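Local coordinates for iron-regulated outer membrane protein (Neisseria meningitidis, PDB 4B7O) that transports iron across the outer membrane as a member of the TonB-dependent receptor family, here in its iron-free form, at residues A[613-618]-A[668-673]; A[565-570]-A[623-628]. All blocks are in the same frame, centred on the assembly; numbering follows the deposited sequence.

How the interactions relate
Both contacts lie at the mouth of the transmembrane beta-barrel, where strand ends meet long loops. Interaction 1 sets the last residues of strand 603-618 against the loop after strand 652-665; interaction 2 sets the end of strand 551-567 and strand 569-570 against the loop after strand 603-618. That strand and its loop therefore supply one segment to each. Interaction 1 runs from buried P614, F616 and I668 out to exposed V670 and A671, and combines two backbone bonds with CH-pi contacts; interaction 2, with no exposed touching residue, relies on one backbone bond and leucine packing. Their centres are about 11 Å apart, and D618 OD1 lies 3.1 Å from L625 N, probably as a hydrogen bond joining them.

Interaction 1 (A[613-618]-A[668-673]); sequences KPRFYD and ILVAGQ
F616 is bonded through both its backbone groups to the 668-670 loop. Its N donates to I668 O at 2.7 Å. Its O accepts from V670 N at 2.9 Å, with a nearly straight N-H...O angle of 165°. With the two backbones running 27° apart, this is a single parallel bridge centred on F616 and L669. The side chains reinforce it from two sides. I668 CD1 rests over one face of the F616 ring, 3.9 Å from its centroid, while L669 CD2 reaches F616 CB at 3.6 Å. V670 CG2 stands almost on the normal of the Y617 ring, 3.5 Å from the centroid, and thus makes a well-centred CH-pi contact; with V670 CG1 anti to the backbone N (chi1 163°), CG2 falls anti to the carbonyl carbon and over that ring. R615 CB also meets V670 CG2. Farther out, a type I turn from L669 to G672 bends the loop, and S667 OG accepts from L669 N. On the strand side Y617 stacks on Y586 of strand 578-600, and M112 of the plug packs on P614 and F616. The chemistry implies that two backbone bonds fix the loop's register, while methyl-to-ring packing secures I668 and V670 against the barrel strand.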
loop_
_atom_site.group_PDB
_atom_site.type_symbol
_atom_site.label_atom_id
_atom_site.label_comp_id
_atom_site.label_asym_id
_atom_site.label_seq_id
_atom_site.Cartn_x
_atom_site.Cartn_y
_atom_site.Cartn_z
ATOM N N LYS A 613 -7.411 -17.427 -0.672
ATOM C CA LYS A 613 -8.531 -17.781 -1.554
ATOM C C LYS A 613 -9.653 -16.735 -1.550
ATOM O O LYS A 613 -10.718 -17.020 -1.086
ATOM C CB LYS A 613 -9.085 -19.120 -1.129
ATOM C CG LYS A 613 -9.835 -19.865 -2.186
ATOM C CD LYS A 613 -10.788 -20.817 -1.487
ATOM C CE LYS A 613 -10.882 -22.166 -2.192
ATOM N NZ LYS A 613 -11.965 -22.069 -3.196
ATOM N N PRO A 614 -9.397 -15.518 -2.078
ATOM C CA PRO A 614 -10.340 -14.423 -1.996
ATOM C C PRO A 614 -11.476 -14.622 -2.964
ATOM O O PRO A 614 -11.245 -14.885 -4.121
ATOM C CB PRO A 614 -9.520 -13.217 -2.383
ATOM C CG PRO A 614 -8.476 -13.766 -3.278
ATOM C CD PRO A 614 -8.170 -15.134 -2.766
ATOM N N ARG A 615 -12.694 -14.601 -2.443
ATOM C CA ARG A 615 -13.878 -14.982 -3.210
ATOM C C ARG A 615 -14.945 -13.938 -2.992
ATOM O O ARG A 615 -15.231 -13.590 -1.851
ATOM C CB ARG A 615 -14.358 -16.360 -2.791
ATOM C CG ARG A 615 -13.555 -17.434 -3.464
ATOM C CD ARG A 615 -13.270 -17.130 -4.933
ATOM N NE ARG A 615 -12.569 -18.268 -5.528
ATOM C CZ ARG A 615 -11.240 -18.456 -5.504
ATOM N NH1 ARG A 615 -10.451 -17.561 -4.952
ATOM N NH2 ARG A 615 -10.698 -19.545 -6.034
ATOM N N PHE A 616 -15.474 -13.384 -4.084
ATOM C CA PHE A 616 -16.448 -12.263 -4.019
ATOM C C PHE A 616 -17.820 -12.780 -4.443
ATOM O O PHE A 616 -17.946 -13.290 -5.560
ATOM C CB PHE A 616 -15.986 -11.138 -4.940
ATOM C CG PHE A 616 -14.859 -10.317 -4.382
ATOM C CD1 PHE A 616 -13.617 -10.894 -4.089
ATOM C CD2 PHE A 616 -15.020 -8.942 -4.195
ATOM C CE1 PHE A 616 -12.578 -10.140 -3.564
ATOM C CE2 PHE A 616 -13.982 -8.160 -3.668
ATOM C CZ PHE A 616 -12.759 -8.766 -3.354
ATOM N N TYR A 617 -18.811 -12.710 -3.545
ATOM C CA TYR A 617 -20.156 -13.304 -3.803
ATOM C C TYR A 617 -21.188 -12.242 -4.071
ATOM O O TYR A 617 -21.354 -11.312 -3.249
ATOM C CB TYR A 617 -20.669 -14.068 -2.588
ATOM C CG TYR A 617 -19.888 -15.281 -2.264
ATOM C CD1 TYR A 617 -18.677 -15.178 -1.559
ATOM C CD2 TYR A 617 -20.326 -16.529 -2.659
ATOM C CE1 TYR A 617 -17.936 -16.296 -1.260
ATOM C CE2 TYR A 617 -19.590 -17.670 -2.362
ATOM C CZ TYR A 617 -18.402 -17.540 -1.656
ATOM O OH TYR A 617 -17.636 -18.612 -1.336
ATOM N N ASP A 618 -21.904 -12.399 -5.178
ATOM C CA ASP A 618 -22.808 -11.357 -5.690
ATOM C C ASP A 618 -24.158 -11.573 -5.068
ATOM O O ASP A 618 -24.762 -12.628 -5.266
ATOM C CB ASP A 618 -22.968 -11.522 -7.214
ATOM C CG ASP A 618 -21.777 -10.981 -8.021
ATOM O OD1 ASP A 618 -21.627 -9.737 -8.151
ATOM O OD2 ASP A 618 -21.010 -11.806 -8.557
ATOM N N ILE A 668 -11.496 -13.891 -8.877
ATOM C CA ILE A 668 -11.964 -13.625 -7.523
ATOM C C ILE A 668 -13.523 -13.701 -7.409
ATOM O O ILE A 668 -14.054 -13.892 -6.305
ATOM C CB ILE A 668 -11.438 -12.284 -6.993
ATOM C CG1 ILE A 668 -11.933 -11.136 -7.871
ATOM C CG2 ILE A 668 -9.928 -12.289 -6.934
ATOM C CD1 ILE A 668 -11.848 -9.763 -7.205
ATOM N N LEU A 669 -14.249 -13.527 -8.530
ATOM C CA LEU A 669 -15.712 -13.547 -8.508
ATOM C C LEU A 669 -16.257 -14.973 -8.535
ATOM O O LEU A 669 -16.026 -15.746 -9.467
ATOM C CB LEU A 669 -16.338 -12.717 -9.655
ATOM C CG LEU A 669 -16.009 -11.213 -9.672
ATOM C CD1 LEU A 669 -16.420 -10.529 -10.972
ATOM C CD2 LEU A 669 -16.638 -10.533 -8.472
ATOM N N VAL A 670 -17.023 -15.297 -7.508
ATOM C CA VAL A 670 -17.644 -16.585 -7.406
ATOM C C VAL A 670 -18.585 -16.780 -8.603
ATOM O O VAL A 670 -18.640 -17.874 -9.190
ATOM C CB VAL A 670 -18.409 -16.686 -6.081
ATOM C CG1 VAL A 670 -19.413 -17.848 -6.107
ATOM C CG2 VAL A 670 -17.409 -16.834 -4.959
ATOM N N ALA A 671 -19.316 -15.712 -8.939
ATOM C CA ALA A 671 -20.199 -15.668 -10.120
ATOM C C ALA A 671 -19.443 -15.780 -11.496
ATOM O O ALA A 671 -20.056 -16.095 -12.518
ATOM C CB ALA A 671 -21.084 -14.413 -10.060
ATOM N N GLY A 672 -18.121 -15.557 -11.503
ATOM C CA GLY A 672 -17.283 -15.627 -12.728
ATOM C C GLY A 672 -17.004 -14.231 -13.291
ATOM O O GLY A 672 -17.755 -13.285 -13.071
ATOM N N GLN A 673 -15.909 -14.063 -14.004
ATOM C CA GLN A 673 -15.642 -12.746 -14.573
ATOM C C GLN A 673 -15.810 -12.744 -16.106
ATOM O O GLN A 673 -15.597 -13.761 -16.762
ATOM C CB GLN A 673 -14.292 -12.186 -14.086
ATOM C CG GLN A 673 -13.117 -12.388 -15.008
ATOM C CD GLN A 673 -11.788 -12.165 -14.317
ATOM O OE1 GLN A 673 -11.697 -12.248 -13.097
ATOM N NE2 GLN A 673 -10.732 -11.940 -15.098
#

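Interaction 2 (A[565-570]-A[623-628]); sequences ALANPQ and KLLSAN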
loop_
_atom_site.group_PDB
_atom_site.type_symbol
_atom_site.label_atom_id
_atom_site.label_comp_id
_atom_site.label_asym_id
_atom_site.label_seq_id
_atom_site.Cartn_x
_atom_site.Cartn_y
_atom_site.Cartn_z
ATOM N N ALA A 565 -20.154 -5.754 0.801
ATOM C CA ALA A 565 -19.083 -5.272 -0.086
ATOM C C ALA A 565 -19.658 -4.319 -1.113
ATOM O O ALA A 565 -20.776 -4.535 -1.601
ATOM C CB ALA A 565 -18.445 -6.448 -0.792
ATOM N N LEU A 566 -18.898 -3.292 -1.471
ATOM C CA LEU A 566 -19.298 -2.390 -2.569
ATOM C C LEU A 566 -18.343 -2.456 -3.731
ATOM O O LEU A 566 -17.106 -2.452 -3.575
ATOM C CB LEU A 566 -19.410 -0.941 -2.126
ATOM C CG LEU A 566 -20.092 -0.627 -0.805
ATOM C CD1 LEU A 566 -19.034 -0.505 0.246
ATOM C CD2 LEU A 566 -20.781 0.702 -0.914
ATOM N N ALA A 567 -18.908 -2.484 -4.918
ATOM C CA ALA A 567 -18.056 -2.416 -6.069
ATOM C C ALA A 567 -18.577 -1.373 -7.092
ATOM O O ALA A 567 -18.253 -0.201 -6.999
ATOM C CB ALA A 567 -17.920 -3.798 -6.671
ATOM N N ASN A 568 -19.361 -1.818 -8.065
ATOM C CA ASN A 568 -19.988 -0.934 -9.038
ATOM C C ASN A 568 -21.291 -0.321 -8.459
ATOM O O ASN A 568 -21.872 -0.830 -7.464
ATOM C CB ASN A 568 -20.308 -1.711 -10.339
ATOM C CG ASN A 568 -19.065 -2.207 -11.057
ATOM O OD1 ASN A 568 -18.061 -1.520 -11.115
ATOM N ND2 ASN A 568 -19.135 -3.400 -11.618
ATOM N N PRO A 569 -21.741 0.791 -9.070
ATOM C CA PRO A 569 -23.030 1.427 -8.722
ATOM C C PRO A 569 -24.207 0.799 -9.524
ATOM O O PRO A 569 -23.973 0.338 -10.660
ATOM C CB PRO A 569 -22.798 2.916 -9.081
ATOM C CG PRO A 569 -21.378 3.023 -9.636
ATOM C CD PRO A 569 -20.939 1.623 -10.000
ATOM N N GLN A 570 -25.418 0.735 -8.941
ATOM C CA GLN A 570 -26.656 0.293 -9.671
ATOM C C GLN A 570 -27.326 1.491 -10.364
ATOM O O GLN A 570 -27.066 2.672 -9.991
ATOM C CB GLN A 570 -27.661 -0.307 -8.690
ATOM C CG GLN A 570 -27.903 0.585 -7.468
ATOM C CD GLN A 570 -28.945 0.032 -6.486
ATOM O OE1 GLN A 570 -29.060 -1.184 -6.290
ATOM N NE2 GLN A 570 -29.688 0.925 -5.848
ATOM N N LYS A 623 -25.363 -8.195 -11.313
ATOM C CA LYS A 623 -24.245 -8.481 -10.395
ATOM C C LYS A 623 -23.173 -7.412 -10.398
ATOM O O LYS A 623 -22.384 -7.324 -11.346
ATOM C CB LYS A 623 -23.609 -9.805 -10.799
ATOM C CG LYS A 623 -24.568 -10.980 -10.754
ATOM C CD LYS A 623 -23.949 -12.167 -11.449
ATOM C CE LYS A 623 -24.561 -12.372 -12.821
ATOM N NZ LYS A 623 -23.707 -13.284 -13.629
ATOM N N LEU A 624 -23.146 -6.594 -9.345
ATOM C CA LEU A 624 -22.331 -5.401 -9.369
ATOM C C LEU A 624 -20.955 -5.580 -8.797
ATOM O O LEU A 624 -20.261 -4.559 -8.651
ATOM C CB LEU A 624 -22.993 -4.258 -8.633
ATOM C CG LEU A 624 -24.392 -3.905 -9.125
ATOM C CD1 LEU A 624 -25.174 -3.259 -7.983
ATOM C CD2 LEU A 624 -24.369 -3.070 -10.413
ATOM N N LEU A 625 -20.558 -6.824 -8.448
ATOM C CA LEU A 625 -19.197 -7.059 -7.924
ATOM C C LEU A 625 -18.145 -7.110 -9.043
ATOM O O LEU A 625 -18.395 -7.666 -10.105
ATOM C CB LEU A 625 -19.115 -8.307 -7.007
ATOM C CG LEU A 625 -19.644 -8.093 -5.586
ATOM C CD1 LEU A 625 -19.189 -9.154 -4.612
ATOM C CD2 LEU A 625 -19.268 -6.755 -5.018
ATOM N N SER A 626 -16.944 -6.619 -8.764
ATOM C CA SER A 626 -15.897 -6.440 -9.801
ATOM C C SER A 626 -14.638 -7.317 -9.691
ATOM O O SER A 626 -14.109 -7.501 -8.594
ATOM C CB SER A 626 -15.446 -4.978 -9.787
ATOM O OG SER A 626 -14.506 -4.739 -10.830
ATOM N N ALA A 627 -14.114 -7.748 -10.837
ATOM C CA ALA A 627 -12.848 -8.500 -10.911
ATOM C C ALA A 627 -11.608 -7.623 -11.034
ATOM O O ALA A 627 -10.507 -8.111 -11.295
ATOM C CB ALA A 627 -12.877 -9.460 -12.071
ATOM N N ASN A 628 -11.787 -6.329 -10.874
ATOM C CA ASN A 628 -10.687 -5.396 -11.010
ATOM C C ASN A 628 -9.617 -5.700 -9.936
ATOM O O ASN A 628 -9.977 -5.933 -8.764
ATOM C CB ASN A 628 -11.210 -3.951 -10.863
ATOM C CG ASN A 628 -11.913 -3.442 -12.108
ATOM O OD1 ASN A 628 -12.120 -4.158 -13.111
ATOM N ND2 ASN A 628 -12.285 -2.198 -12.053
#
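L624 and N568 meet where the rim of the TonB-dependent barrel bends: the chain turns a corner at N568, between the weakly bonded strand pieces 565-567 and 569-570, and the loop after strand 603-618 lies against that corner. The one backbone bond across the contact runs from N568 N to L624 O at 2.9 Å, with a nearly straight N-H...O angle of 163°. The L624 side chain does most of the remaining work. Its CB lies 3.8 Å from N568 O and also faces N568 CB; CG lies anti to the L624 carbonyl carbon (chi1 -56°), which sends the two methyls toward P569 and Q570. CD1 reaches Q570 CB at 3.9 Å, and CD2 comes to P569 O at 3.4 Å, so the isobutyl group follows the chain past the corner. V582 of strand 578-600 touches it as well. Q570 holds its place by its amide, which bonds to H620 and E580. Before the corner, L625 CD2 packs on A567 CB at 3.6 Å and more loosely on A565 CB; L625 itself also leans on F616 and L669. The A567 methyl (CB) sits 3.2 Å from L624 O, the oxygen that N568 N also reaches, and faces S626 N. The same S626 opens an ST turn, its OG accepting from N628 N at 3.2 Å.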